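Local coordinates for putative eukaryotic translation initiation factor eIF-4E (Leishmania major, PDB 5WB5), which probably binds the methylated 5' cap of messenger RNA, including the trypanosomatid cap 4, and acts in the initiation of translation, at residues A[23-28]-A[146-151]; A[27-32]-A[47-52]; A[32-37]-A[70-75]; A[78-83]-A[163-168]. All blocks are in the same frame, centred on the assembly; numbering follows the deposited sequence.

How the interactions relate
Interactions 1 and 2 start from the same stretch of strand 22-32 and share W27 and T28, centres about 15 Å apart. Interaction 2 pairs that strand with outermost strand 47-54; interaction 1 joins its start to the end of helix 133-147. Strand 75-81, on its other side, pairs with strand 164-171 in interaction 4 (centres of 1 and 4 about 9 Å apart). Interaction 3 joins the loops where strand 22-32 ends and strand 75-81 begins (centres of 1 and 3 about 26 Å apart). Second segments follow in the order 47-52, 70-75, 146-151, 163-168; interactions 2 and 3 close before 4 opens. Distant chain regions thus meet in one antiparallel sheet of the eIF4E fold.

Interaction 1: residues A[23-28]-A[146-151]; sequences LQRAWT and VGEYLD
Strand 22-32 turns a corner at Q24 and R25 beside the end of helix 133-147, the CA atoms of L23 and V146 being 6.8 Å apart, and the helix ends in a Schellman motif in which E148 has a positive phi of 67°. The polar link is a salt bridge. The R25 chain bends at chi3 and presents its guanidinium side-on: NE donates to E148 OE2 at 2.9 Å, and R25 NH2 reaches the same OE2 at 3.2 Å. Both meet the syn lone pair of OE2 within the guanidinium plane, although the carboxylate is turned 49° from that plane; the bond from NH2 to OE1 is weak. R25 NH1 is held separately by Q81 OE1 and V164 O. W27 CH2 lies 3.3 Å above one face of the R25 guanidinium, and E148 OE2 sits at the indole edge, 3.9 Å from W27 CZ2. V146 CG1 lies over an indole face, 4.2 Å from W27 CD1, while L23 CD2 packs 4.1 Å from V146 CB. A second protein chain supplies a basic partner for E148 OE1. Within the fold, the W27 indole lies nearly parallel to the ring of F79 on strand 75-81, and V146 touches F58 of helix 55-64.

Interaction 2: residues A[27-32]-A[47-52]; sequences WTLWYD and VPIMTV
An antiparallel beta ladder joins strand 27-32 to strand 47-52, outermost on this side of the eIF4E sheet. Their axes come within 4.4 Å and the N-to-C directions differ by 144°. The register contains a beta bulge: T28 faces T51 and W30 faces P48, so I49 and M50 share the place opposite L29. The bonds agree, with L29 N donating to M50 O at 2.9 Å and I49 N to L29 O at 2.6 Å, the latter almost straight at 173°. At one end W27 and V52 exchange a pair of bonds, V52 N reaching W27 O at 2.9 Å. The ladder loosens at the other end: Y31 N approaches V47 O from above the carbonyl plane, and the return bond from V47 N to Y31 O is weak.

The face carrying W27, L29, M50 and V52 is the buried one. M61 of helix 55-64 packs on L29, M50 and V52, and I49 sends CD1 across to the neighbouring strand, to within 3.6 Å of Y31 CB. Y31 continues past this point, its hydroxyl bonded to S75 OG, and a chain of another protein packs on Y31, V47, I49 and M50. On the face of T28, W30, P48 and T51 solvent has more access. There the hydroxyls of T28 and T51 form a bond, OG1 to OG1 at 3.2 Å. The proline ring lies over the indole in a CH-pi contact, P48 CB standing 3.7 Å from the centroid of the W30 six-membered ring and 17° off its normal.

Interaction 3: residues A[32-37]-A[70-75]; sequences DSPSTY and ALRTSS
D32, the last residue of strand 22-32, meets segment 70-75 through its backbone: D32 O receives a CA-H...O contact from S75 CA at 3.2 Å, with 140° at the hydrogen. A backbone hydrogen bond between D32 and Q76, at the start of strand 75-81, continues this proximity. The D32 carboxylate makes no hydrogen bond to segment 70-75; its OD2 has a weak bond to H78 NE2.

At S33 the CA atom lies 3.3 Å from S74 O, while S33 CB faces S75 OG at 3.7 Å. The S75 hydroxyl is itself bonded to Y31 OH, which also has a weak bond to S33 OG, so these groups cluster. P34 then directs its ring at R72. The arginine leaves its backbone with CG anti to N (chi1 -168°) and stays extended to NE, so the two side chains meet tip to tip, P34 CG lying 3.5 Å from R72 NH1. S74 CB flanks the same ring, 3.7 Å from P34 CG.

The segment then folds back: S35 N gives a weak bond to S33 OG, and T36 OG1 accepts from S33 N at 2.8 Å while bonding also to S45 O. T36 N donates to S33 O at 2.9 Å, which with the helical angles of P34 and S35 defines a type I beta turn, with proline as its second residue, by which the chain leaves strand 22-32.

Interaction 4: residues A[78-83]-A[163-168]; sequences HFFQEG and FVTGIV
Strands 78-81 and 164-168 pair as antiparallel neighbours inside the eIF4E sheet, their directions 171° apart, next to a classic beta bulge in which T165 and G166 both face W181 of the following strand. F79 and I167 form the hydrogen-bonded pair: F79 N donates to I167 O at 2.9 Å, nearly along the C=O axis, and I167 N returns a bond to F79 O, approaching from above the carbonyl plane. On the face of this pair, F79 CB packs against I167 CG1, and beyond them lie L142, V146 and other residues of helix 133-147.

F80, on the other face, leans across the neighbouring strand. Its CB is 3.7 Å from T165 O, and chi1 of -83° places CG beside its own backbone N, above G166. CD2 touches T165 O at 3.5 Å, CE2 approaches T165 OG1, and CD1 runs past I167 O. CE1 reaches farther, to 3.4 Å from I167 O and 3.5 Å from V168 CG2, which sits in the ring plane at its edge; CZ ends near the same methyl. G166 presents no side chain here, and its CA lies over the middle of the F80 ring, 3.6 Å from the centroid and 10° off the normal, a CH-pi contact. W181 meets this phenyl edge-to-face.

V168 CG2 also lies beside the H78 imidazole. The T165 hydroxyl is bound elsewhere, by W181 O and N93 OD1, whereas T165 O accepts Q81 N at 3.0 Å in a bond directed nearly along the carbonyl axis.

Interaction 1: residues A[23-28]-A[146-151]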
loop_
_atom_site.group_PDB
_atom_site.type_symbol
_atom_site.label_atom_id
_atom_site.label_comp_id
_atom_site.label_asym_id
_atom_site.label_seq_id
_atom_site.Cartn_x
_atom_site.Cartn_y
_atom_site.Cartn_z
ATOM N N LEU A 23 0.381 -16.096 0.202
ATOM C CA LEU A 23 1.388 -15.109 -0.156
ATOM C C LEU A 23 2.737 -15.483 0.445
ATOM O O LEU A 23 2.831 -16.272 1.388
ATOM C CB LEU A 23 0.978 -13.720 0.332
ATOM C CG LEU A 23 -0.314 -13.136 -0.234
ATOM C CD1 LEU A 23 -0.662 -11.856 0.495
ATOM C CD2 LEU A 23 -0.178 -12.876 -1.719
ATOM N N GLN A 24 3.795 -14.895 -0.114
ATOM C CA GLN A 24 5.117 -15.078 0.470
ATOM C C GLN A 24 5.196 -14.456 1.856
ATOM O O GLN A 24 5.958 -14.930 2.706
ATOM C CB GLN A 24 6.185 -14.477 -0.445
ATOM C CG GLN A 24 7.612 -14.658 0.055
ATOM C CD GLN A 24 7.992 -16.115 0.229
ATOM O OE1 GLN A 24 7.738 -16.945 -0.644
ATOM N NE2 GLN A 24 8.601 -16.436 1.364
ATOM N N ARG A 25 4.416 -13.407 2.104
ATOM C CA ARG A 25 4.453 -12.700 3.374
ATOM C C ARG A 25 3.068 -12.149 3.678
ATOM O O ARG A 25 2.291 -11.850 2.768
ATOM C CB ARG A 25 5.475 -11.554 3.350
ATOM C CG ARG A 25 6.902 -11.992 3.071
ATOM C CD ARG A 25 7.859 -10.809 3.069
ATOM N NE ARG A 25 7.743 -9.997 1.861
ATOM C CZ ARG A 25 8.386 -8.848 1.667
ATOM N NH1 ARG A 25 9.190 -8.366 2.604
ATOM N NH2 ARG A 25 8.222 -8.178 0.536
ATOM N N ALA A 26 2.767 -12.021 4.967
ATOM C CA ALA A 26 1.565 -11.321 5.384
ATOM C C ALA A 26 1.789 -9.815 5.285
ATOM O O ALA A 26 2.923 -9.330 5.324
ATOM C CB ALA A 26 1.181 -11.708 6.812
ATOM N N TRP A 27 0.692 -9.071 5.142
ATOM C CA TRP A 27 0.786 -7.623 4.979
ATOM C C TRP A 27 -0.347 -6.949 5.732
ATOM O O TRP A 27 -1.500 -7.372 5.629
ATOM C CB TRP A 27 0.737 -7.226 3.500
ATOM C CG TRP A 27 1.879 -7.762 2.705
ATOM C CD1 TRP A 27 1.964 -8.989 2.124
ATOM C CD2 TRP A 27 3.105 -7.089 2.404
ATOM N NE1 TRP A 27 3.165 -9.127 1.479
ATOM C CE2 TRP A 27 3.886 -7.973 1.634
ATOM C CE3 TRP A 27 3.618 -5.826 2.710
ATOM C CZ2 TRP A 27 5.153 -7.635 1.163
ATOM C CZ3 TRP A 27 4.879 -5.491 2.242
ATOM C CH2 TRP A 27 5.632 -6.394 1.476
ATOM N N THR A 28 -0.020 -5.894 6.472
ATOM C CA THR A 28 -0.990 -5.149 7.258
ATOM C C THR A 28 -1.212 -3.774 6.642
ATOM O O THR A 28 -0.260 -3.115 6.200
ATOM C CB THR A 28 -0.523 -4.998 8.708
ATOM O OG1 THR A 28 -0.231 -6.289 9.260
ATOM C CG2 THR A 28 -1.594 -4.321 9.551
ATOM N N VAL A 146 2.317 -7.478 -3.033
ATOM C CA VAL A 146 1.895 -8.779 -2.515
ATOM C C VAL A 146 2.426 -9.905 -3.394
ATOM O O VAL A 146 2.794 -10.975 -2.896
ATOM C CB VAL A 146 0.363 -8.849 -2.372
ATOM C CG1 VAL A 146 -0.111 -7.871 -1.314
ATOM C CG2 VAL A 146 -0.329 -8.598 -3.705
ATOM N N GLY A 147 2.483 -9.687 -4.709
ATOM C CA GLY A 147 2.979 -10.676 -5.639
ATOM C C GLY A 147 4.478 -10.827 -5.674
ATOM O O GLY A 147 4.984 -11.708 -6.373
ATOM N N GLU A 148 5.212 -9.982 -4.952
ATOM C CA GLU A 148 6.659 -10.093 -4.795
ATOM C C GLU A 148 7.420 -9.849 -6.091
ATOM O O GLU A 148 8.567 -10.285 -6.221
ATOM C CB GLU A 148 7.052 -11.461 -4.219
ATOM C CG GLU A 148 6.527 -11.719 -2.819
ATOM C CD GLU A 148 7.162 -10.818 -1.783
ATOM O OE1 GLU A 148 8.221 -10.220 -2.079
ATOM O OE2 GLU A 148 6.599 -10.708 -0.674
ATOM N N TYR A 149 6.815 -9.167 -7.065
ATOM C CA TYR A 149 7.539 -8.736 -8.253
ATOM C C TYR A 149 7.833 -7.242 -8.232
ATOM O O TYR A 149 8.020 -6.634 -9.293
ATOM C CB TYR A 149 6.788 -9.124 -9.531
ATOM C CG TYR A 149 5.349 -8.673 -9.641
ATOM C CD1 TYR A 149 4.327 -9.415 -9.064
ATOM C CD2 TYR A 149 5.004 -7.536 -10.365
ATOM C CE1 TYR A 149 3.008 -9.027 -9.178
ATOM C CE2 TYR A 149 3.679 -7.140 -10.485
ATOM C CZ TYR A 149 2.684 -7.894 -9.892
ATOM O OH TYR A 149 1.362 -7.516 -9.993
ATOM N N LEU A 150 7.880 -6.643 -7.043
ATOM C CA LEU A 150 8.438 -5.305 -6.905
ATOM C C LEU A 150 9.959 -5.357 -6.825
ATOM O O LEU A 150 10.631 -4.384 -7.180
ATOM C CB LEU A 150 7.844 -4.622 -5.669
ATOM C CG LEU A 150 7.830 -3.091 -5.622
ATOM C CD1 LEU A 150 7.097 -2.484 -6.811
ATOM C CD2 LEU A 150 7.185 -2.626 -4.331
ATOM N N ASP A 151 10.510 -6.483 -6.369
ATOM C CA ASP A 151 11.939 -6.773 -6.471
ATOM C C ASP A 151 12.072 -8.245 -6.840
ATOM O O ASP A 151 11.819 -9.121 -6.005
ATOM C CB ASP A 151 12.672 -6.460 -5.165
ATOM C CG ASP A 151 12.099 -7.209 -3.981
ATOM O OD1 ASP A 151 10.866 -7.411 -3.946
ATOM O OD2 ASP A 151 12.882 -7.603 -3.090
#

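Interaction 2: residues A[27-32]-A[47-52]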
loop_
_atom_site.group_PDB
_atom_site.type_symbol
_atom_site.label_atom_id
_atom_site.label_comp_id
_atom_site.label_asym_id
_atom_site.label_seq_id
_atom_site.Cartn_x
_atom_site.Cartn_y
_atom_site.Cartn_z
ATOM N N TRP A 27 0.692 -9.071 5.142
ATOM C CA TRP A 27 0.786 -7.623 4.979
ATOM C C TRP A 27 -0.347 -6.949 5.732
ATOM O O TRP A 27 -1.500 -7.372 5.629
ATOM C CB TRP A 27 0.737 -7.226 3.500
ATOM C CG TRP A 27 1.879 -7.762 2.705
ATOM C CD1 TRP A 27 1.964 -8.989 2.124
ATOM C CD2 TRP A 27 3.105 -7.089 2.404
ATOM N NE1 TRP A 27 3.165 -9.127 1.479
ATOM C CE2 TRP A 27 3.886 -7.973 1.634
ATOM C CE3 TRP A 27 3.618 -5.826 2.710
ATOM C CZ2 TRP A 27 5.153 -7.635 1.163
ATOM C CZ3 TRP A 27 4.879 -5.491 2.242
ATOM C CH2 TRP A 27 5.632 -6.394 1.476
ATOM N N THR A 28 -0.020 -5.894 6.472
ATOM C CA THR A 28 -0.990 -5.149 7.258
ATOM C C THR A 28 -1.212 -3.774 6.642
ATOM O O THR A 28 -0.260 -3.115 6.200
ATOM C CB THR A 28 -0.523 -4.998 8.708
ATOM O OG1 THR A 28 -0.231 -6.289 9.260
ATOM C CG2 THR A 28 -1.594 -4.321 9.551
ATOM N N LEU A 29 -2.478 -3.353 6.630
ATOM C CA LEU A 29 -2.902 -2.060 6.113
ATOM C C LEU A 29 -3.223 -1.117 7.269
ATOM O O LEU A 29 -3.826 -1.525 8.267
ATOM C CB LEU A 29 -4.130 -2.221 5.206
ATOM C CG LEU A 29 -4.861 -0.962 4.720
ATOM C CD1 LEU A 29 -4.043 -0.200 3.699
ATOM C CD2 LEU A 29 -6.224 -1.321 4.140
ATOM N N TRP A 30 -2.820 0.144 7.118
ATOM C CA TRP A 30 -3.040 1.185 8.111
ATOM C C TRP A 30 -3.578 2.425 7.410
ATOM O O TRP A 30 -3.351 2.631 6.215
ATOM C CB TRP A 30 -1.750 1.544 8.862
ATOM C CG TRP A 30 -0.889 0.373 9.269
ATOM C CD1 TRP A 30 -0.302 -0.550 8.446
ATOM C CD2 TRP A 30 -0.488 0.030 10.601
ATOM N NE1 TRP A 30 0.422 -1.453 9.188
ATOM C CE2 TRP A 30 0.325 -1.119 10.513
ATOM C CE3 TRP A 30 -0.745 0.579 11.860
ATOM C CZ2 TRP A 30 0.882 -1.728 11.635
ATOM C CZ3 TRP A 30 -0.192 -0.028 12.974
ATOM C CH2 TRP A 30 0.613 -1.169 12.853
ATOM N N TYR A 31 -4.280 3.264 8.175
ATOM C CA TYR A 31 -4.837 4.515 7.675
ATOM C C TYR A 31 -4.693 5.598 8.731
ATOM O O TYR A 31 -5.001 5.365 9.902
ATOM C CB TYR A 31 -6.316 4.369 7.319
ATOM C CG TYR A 31 -7.039 5.683 7.108
ATOM C CD1 TYR A 31 -7.624 6.358 8.175
ATOM C CD2 TYR A 31 -7.146 6.244 5.844
ATOM C CE1 TYR A 31 -8.287 7.554 7.985
ATOM C CE2 TYR A 31 -7.808 7.436 5.646
ATOM C CZ TYR A 31 -8.378 8.087 6.715
ATOM O OH TYR A 31 -9.037 9.277 6.506
ATOM N N ASP A 32 -4.235 6.781 8.326
ATOM C CA ASP A 32 -4.179 7.899 9.265
ATOM C C ASP A 32 -4.614 9.185 8.577
ATOM O O ASP A 32 -4.617 9.287 7.348
ATOM C CB ASP A 32 -2.787 8.069 9.898
ATOM C CG ASP A 32 -1.720 8.485 8.904
ATOM O OD1 ASP A 32 -2.063 8.865 7.767
ATOM O OD2 ASP A 32 -0.525 8.433 9.266
ATOM N N VAL A 47 -3.684 3.660 12.582
ATOM C CA VAL A 47 -4.780 2.739 12.848
ATOM C C VAL A 47 -4.629 1.532 11.924
ATOM O O VAL A 47 -4.902 1.603 10.733
ATOM C CB VAL A 47 -6.148 3.424 12.624
ATOM C CG1 VAL A 47 -7.288 2.457 12.937
ATOM C CG2 VAL A 47 -6.252 4.686 13.469
ATOM N N PRO A 48 -4.191 0.383 12.462
ATOM C CA PRO A 48 -4.138 -0.830 11.630
ATOM C C PRO A 48 -5.540 -1.331 11.320
ATOM O O PRO A 48 -6.390 -1.425 12.209
ATOM C CB PRO A 48 -3.358 -1.824 12.501
ATOM C CG PRO A 48 -3.585 -1.361 13.890
ATOM C CD PRO A 48 -3.695 0.138 13.823
ATOM N N ILE A 49 -5.776 -1.657 10.049
ATOM C CA ILE A 49 -7.119 -1.989 9.583
ATOM C C ILE A 49 -7.277 -3.493 9.402
ATOM O O ILE A 49 -8.186 -4.103 9.975
ATOM C CB ILE A 49 -7.443 -1.246 8.276
ATOM C CG1 ILE A 49 -7.466 0.262 8.532
ATOM C CG2 ILE A 49 -8.785 -1.721 7.707
ATOM C CD1 ILE A 49 -7.715 1.103 7.300
ATOM N N MET A 50 -6.408 -4.100 8.597
ATOM C CA MET A 50 -6.599 -5.491 8.214
ATOM C C MET A 50 -5.270 -6.103 7.802
ATOM O O MET A 50 -4.421 -5.439 7.198
ATOM C CB MET A 50 -7.611 -5.599 7.069
ATOM C CG MET A 50 -7.861 -7.006 6.572
ATOM S SD MET A 50 -9.031 -7.011 5.201
ATOM C CE MET A 50 -8.951 -8.735 4.710
ATOM N N THR A 51 -5.108 -7.383 8.125
ATOM C CA THR A 51 -3.954 -8.162 7.704
ATOM C C THR A 51 -4.385 -9.188 6.665
ATOM O O THR A 51 -5.425 -9.840 6.812
ATOM C CB THR A 51 -3.297 -8.866 8.894
ATOM O OG1 THR A 51 -2.883 -7.892 9.858
ATOM C CG2 THR A 51 -2.075 -9.671 8.446
ATOM N N VAL A 52 -3.578 -9.324 5.617
ATOM C CA VAL A 52 -3.854 -10.220 4.504
ATOM C C VAL A 52 -2.736 -11.247 4.419
ATOM O O VAL A 52 -1.551 -10.905 4.531
ATOM C CB VAL A 52 -3.990 -9.450 3.173
ATOM C CG1 VAL A 52 -5.144 -8.463 3.248
ATOM C CG2 VAL A 52 -2.695 -8.733 2.829
#

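Interaction 3: residues A[32-37]-A[70-75]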
loop_
_atom_site.group_PDB
_atom_site.type_symbol
_atom_site.label_atom_id
_atom_site.label_comp_id
_atom_site.label_asym_id
_atom_site.label_seq_id
_atom_site.Cartn_x
_atom_site.Cartn_y
_atom_site.Cartn_z
ATOM N N ASP A 32 -4.235 6.781 8.326
ATOM C CA ASP A 32 -4.179 7.899 9.265
ATOM C C ASP A 32 -4.614 9.185 8.577
ATOM O O ASP A 32 -4.617 9.287 7.348
ATOM C CB ASP A 32 -2.787 8.069 9.898
ATOM C CG ASP A 32 -1.720 8.485 8.904
ATOM O OD1 ASP A 32 -2.063 8.865 7.767
ATOM O OD2 ASP A 32 -0.525 8.433 9.266
ATOM N N SER A 33 -4.997 10.167 9.403
ATOM C CA SER A 33 -5.548 11.438 8.946
ATOM C C SER A 33 -5.685 12.383 10.135
ATOM O O SER A 33 -5.482 11.962 11.281
ATOM C CB SER A 33 -6.906 11.228 8.268
ATOM O OG SER A 33 -7.896 10.853 9.213
ATOM N N PRO A 34 -6.017 13.657 9.914
ATOM C CA PRO A 34 -6.206 14.563 11.061
ATOM C C PRO A 34 -7.221 14.056 12.069
ATOM O O PRO A 34 -7.116 14.381 13.258
ATOM C CB PRO A 34 -6.671 15.868 10.402
ATOM C CG PRO A 34 -6.087 15.819 9.031
ATOM C CD PRO A 34 -6.101 14.371 8.628
ATOM N N SER A 35 -8.206 13.267 11.630
ATOM C CA SER A 35 -9.193 12.731 12.560
ATOM C C SER A 35 -8.598 11.651 13.454
ATOM O O SER A 35 -9.097 11.424 14.562
ATOM C CB SER A 35 -10.390 12.181 11.790
ATOM O OG SER A 35 -11.056 13.216 11.091
ATOM N N THR A 36 -7.546 10.976 12.996
ATOM C CA THR A 36 -6.833 10.004 13.811
ATOM C C THR A 36 -5.616 10.605 14.497
ATOM O O THR A 36 -4.965 9.918 15.290
ATOM C CB THR A 36 -6.396 8.804 12.957
ATOM O OG1 THR A 36 -5.477 9.236 11.946
ATOM C CG2 THR A 36 -7.600 8.143 12.294
ATOM N N TYR A 37 -5.298 11.867 14.212
ATOM C CA TYR A 37 -4.126 12.504 14.798
ATOM C C TYR A 37 -4.211 12.474 16.318
ATOM O O TYR A 37 -5.160 12.999 16.909
ATOM C CB TYR A 37 -4.009 13.943 14.294
ATOM C CG TYR A 37 -2.866 14.719 14.909
ATOM C CD1 TYR A 37 -1.562 14.551 14.458
ATOM C CD2 TYR A 37 -3.090 15.620 15.938
ATOM C CE1 TYR A 37 -0.515 15.260 15.018
ATOM C CE2 TYR A 37 -2.049 16.333 16.505
ATOM C CZ TYR A 37 -0.764 16.149 16.041
ATOM O OH TYR A 37 0.274 16.858 16.603
ATOM N N ALA A 70 -11.779 9.435 -4.052
ATOM C CA ALA A 70 -12.778 9.854 -3.079
ATOM C C ALA A 70 -12.220 9.988 -1.672
ATOM O O ALA A 70 -12.972 10.326 -0.752
ATOM C CB ALA A 70 -13.947 8.863 -3.071
ATOM N N LEU A 71 -10.928 9.749 -1.479
ATOM C CA LEU A 71 -10.343 9.777 -0.152
ATOM C C LEU A 71 -10.161 11.218 0.323
ATOM O O LEU A 71 -10.143 12.167 -0.466
ATOM C CB LEU A 71 -9.003 9.039 -0.150
ATOM C CG LEU A 71 -8.379 8.727 1.209
ATOM C CD1 LEU A 71 -9.312 7.871 2.050
ATOM C CD2 LEU A 71 -7.041 8.029 1.019
ATOM N N ARG A 72 -10.023 11.371 1.637
ATOM C CA ARG A 72 -9.947 12.693 2.237
ATOM C C ARG A 72 -8.621 13.367 1.892
ATOM O O ARG A 72 -7.624 12.716 1.569
ATOM C CB ARG A 72 -10.118 12.596 3.752
ATOM C CG ARG A 72 -10.341 13.928 4.431
ATOM C CD ARG A 72 -10.657 13.752 5.898
ATOM N NE ARG A 72 -10.874 15.036 6.553
ATOM C CZ ARG A 72 -9.902 15.871 6.910
ATOM N NH1 ARG A 72 -8.634 15.563 6.673
ATOM N NH2 ARG A 72 -10.199 17.021 7.501
ATOM N N THR A 73 -8.619 14.701 1.986
ATOM C CA THR A 73 -7.490 15.489 1.497
ATOM C C THR A 73 -6.207 15.173 2.257
ATOM O O THR A 73 -5.123 15.141 1.664
ATOM C CB THR A 73 -7.814 16.982 1.598
ATOM O OG1 THR A 73 -9.019 17.262 0.875
ATOM C CG2 THR A 73 -6.682 17.824 1.025
ATOM N N SER A 74 -6.302 14.956 3.566
ATOM C CA SER A 74 -5.139 14.654 4.403
ATOM C C SER A 74 -5.312 13.244 4.955
ATOM O O SER A 74 -5.812 13.055 6.065
ATOM C CB SER A 74 -4.990 15.671 5.517
ATOM O OG SER A 74 -4.799 16.971 4.988
ATOM N N SER A 75 -4.896 12.252 4.172
ATOM C CA SER A 75 -5.010 10.856 4.561
ATOM C C SER A 75 -3.801 10.091 4.041
ATOM O O SER A 75 -3.147 10.501 3.080
ATOM C CB SER A 75 -6.301 10.229 4.022
ATOM O OG SER A 75 -7.444 10.854 4.578
#

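Interaction 4: residues A[78-83]-A[163-168]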
loop_
_atom_site.group_PDB
_atom_site.type_symbol
_atom_site.label_atom_id
_atom_site.label_comp_id
_atom_site.label_asym_id
_atom_site.label_seq_id
_atom_site.Cartn_x
_atom_site.Cartn_y
_atom_site.Cartn_z
ATOM N N HIS A 78 -0.999 3.037 4.571
ATOM C CA HIS A 78 0.266 2.341 4.753
ATOM C C HIS A 78 0.016 0.859 4.533
ATOM O O HIS A 78 -1.044 0.348 4.897
ATOM C CB HIS A 78 0.851 2.567 6.154
ATOM C CG HIS A 78 0.828 3.997 6.602
ATOM N ND1 HIS A 78 1.954 4.790 6.615
ATOM C CD2 HIS A 78 -0.184 4.772 7.061
ATOM C CE1 HIS A 78 1.636 5.995 7.058
ATOM N NE2 HIS A 78 0.345 6.010 7.335
ATOM N N PHE A 79 0.986 0.168 3.947
ATOM C CA PHE A 79 0.847 -1.255 3.639
ATOM C C PHE A 79 2.221 -1.875 3.846
ATOM O O PHE A 79 3.105 -1.718 3.001
ATOM C CB PHE A 79 0.339 -1.454 2.215
ATOM C CG PHE A 79 -0.031 -2.872 1.889
ATOM C CD1 PHE A 79 -1.212 -3.417 2.357
ATOM C CD2 PHE A 79 0.796 -3.651 1.096
ATOM C CE1 PHE A 79 -1.558 -4.720 2.052
ATOM C CE2 PHE A 79 0.456 -4.951 0.788
ATOM C CZ PHE A 79 -0.723 -5.486 1.264
ATOM N N PHE A 80 2.408 -2.558 4.977
ATOM C CA PHE A 80 3.735 -3.000 5.391
ATOM C C PHE A 80 3.713 -4.465 5.791
ATOM O O PHE A 80 2.688 -4.985 6.237
ATOM C CB PHE A 80 4.267 -2.164 6.563
ATOM C CG PHE A 80 4.908 -0.877 6.140
ATOM C CD1 PHE A 80 4.148 0.140 5.587
ATOM C CD2 PHE A 80 6.273 -0.686 6.289
ATOM C CE1 PHE A 80 4.736 1.326 5.189
ATOM C CE2 PHE A 80 6.867 0.496 5.894
ATOM C CZ PHE A 80 6.096 1.506 5.344
ATOM N N GLN A 81 4.860 -5.127 5.637
ATOM C CA GLN A 81 4.962 -6.518 6.060
ATOM C C GLN A 81 4.502 -6.657 7.505
ATOM O O GLN A 81 4.685 -5.755 8.328
ATOM C CB GLN A 81 6.398 -7.028 5.913
ATOM C CG GLN A 81 6.621 -8.404 6.527
ATOM C CD GLN A 81 7.952 -9.015 6.140
ATOM O OE1 GLN A 81 8.684 -8.467 5.316
ATOM N NE2 GLN A 81 8.269 -10.164 6.729
ATOM N N GLU A 82 3.888 -7.797 7.812
ATOM C CA GLU A 82 3.403 -8.028 9.166
ATOM C C GLU A 82 4.564 -7.997 10.151
ATOM O O GLU A 82 5.651 -8.511 9.873
ATOM C CB GLU A 82 2.671 -9.367 9.253
ATOM C CG GLU A 82 1.881 -9.542 10.539
ATOM C CD GLU A 82 1.040 -10.802 10.540
ATOM O OE1 GLU A 82 1.381 -11.746 9.797
ATOM O OE2 GLU A 82 0.034 -10.846 11.279
ATOM N N GLY A 83 4.327 -7.389 11.309
ATOM C CA GLY A 83 5.386 -7.195 12.277
ATOM C C GLY A 83 6.339 -6.077 11.934
ATOM O O GLY A 83 7.448 -6.035 12.473
ATOM N N PHE A 163 13.997 -7.028 0.855
ATOM C CA PHE A 163 14.451 -5.675 0.560
ATOM C C PHE A 163 13.344 -4.639 0.684
ATOM O O PHE A 163 13.593 -3.531 1.162
ATOM C CB PHE A 163 15.046 -5.617 -0.851
ATOM C CG PHE A 163 15.401 -4.229 -1.303
ATOM C CD1 PHE A 163 16.407 -3.515 -0.672
ATOM C CD2 PHE A 163 14.737 -3.642 -2.366
ATOM C CE1 PHE A 163 16.737 -2.239 -1.088
ATOM C CE2 PHE A 163 15.065 -2.366 -2.788
ATOM C CZ PHE A 163 16.066 -1.665 -2.149
ATOM N N VAL A 164 12.131 -4.976 0.265
ATOM C CA VAL A 164 10.989 -4.077 0.377
ATOM C C VAL A 164 10.248 -4.393 1.668
ATOM O O VAL A 164 9.881 -5.548 1.919
ATOM C CB VAL A 164 10.064 -4.218 -0.843
ATOM C CG1 VAL A 164 8.801 -3.380 -0.672
ATOM C CG2 VAL A 164 10.803 -3.812 -2.106
ATOM N N THR A 165 10.035 -3.370 2.495
ATOM C CA THR A 165 9.320 -3.535 3.753
ATOM C C THR A 165 7.891 -3.020 3.698
ATOM O O THR A 165 7.034 -3.524 4.438
ATOM C CB THR A 165 10.057 -2.818 4.889
ATOM O OG1 THR A 165 10.112 -1.412 4.618
ATOM C CG2 THR A 165 11.470 -3.362 5.040
ATOM N N GLY A 166 7.611 -2.026 2.862
ATOM C CA GLY A 166 6.243 -1.551 2.765
ATOM C C GLY A 166 6.091 -0.469 1.720
ATOM O O GLY A 166 7.025 -0.147 0.988
ATOM N N ILE A 167 4.878 0.085 1.662
ATOM C CA ILE A 167 4.546 1.181 0.761
ATOM C C ILE A 167 3.563 2.109 1.461
ATOM O O ILE A 167 2.869 1.727 2.405
ATOM C CB ILE A 167 3.945 0.702 -0.584
ATOM C CG1 ILE A 167 2.682 -0.125 -0.347
ATOM C CG2 ILE A 167 4.973 -0.096 -1.371
ATOM C CD1 ILE A 167 1.925 -0.455 -1.615
ATOM N N VAL A 168 3.508 3.343 0.972
ATOM C CA VAL A 168 2.683 4.390 1.567
ATOM C C VAL A 168 2.126 5.257 0.447
ATOM O O VAL A 168 2.876 5.754 -0.397
ATOM C CB VAL A 168 3.474 5.258 2.571
ATOM C CG1 VAL A 168 2.571 6.319 3.200
ATOM C CG2 VAL A 168 4.112 4.400 3.657
#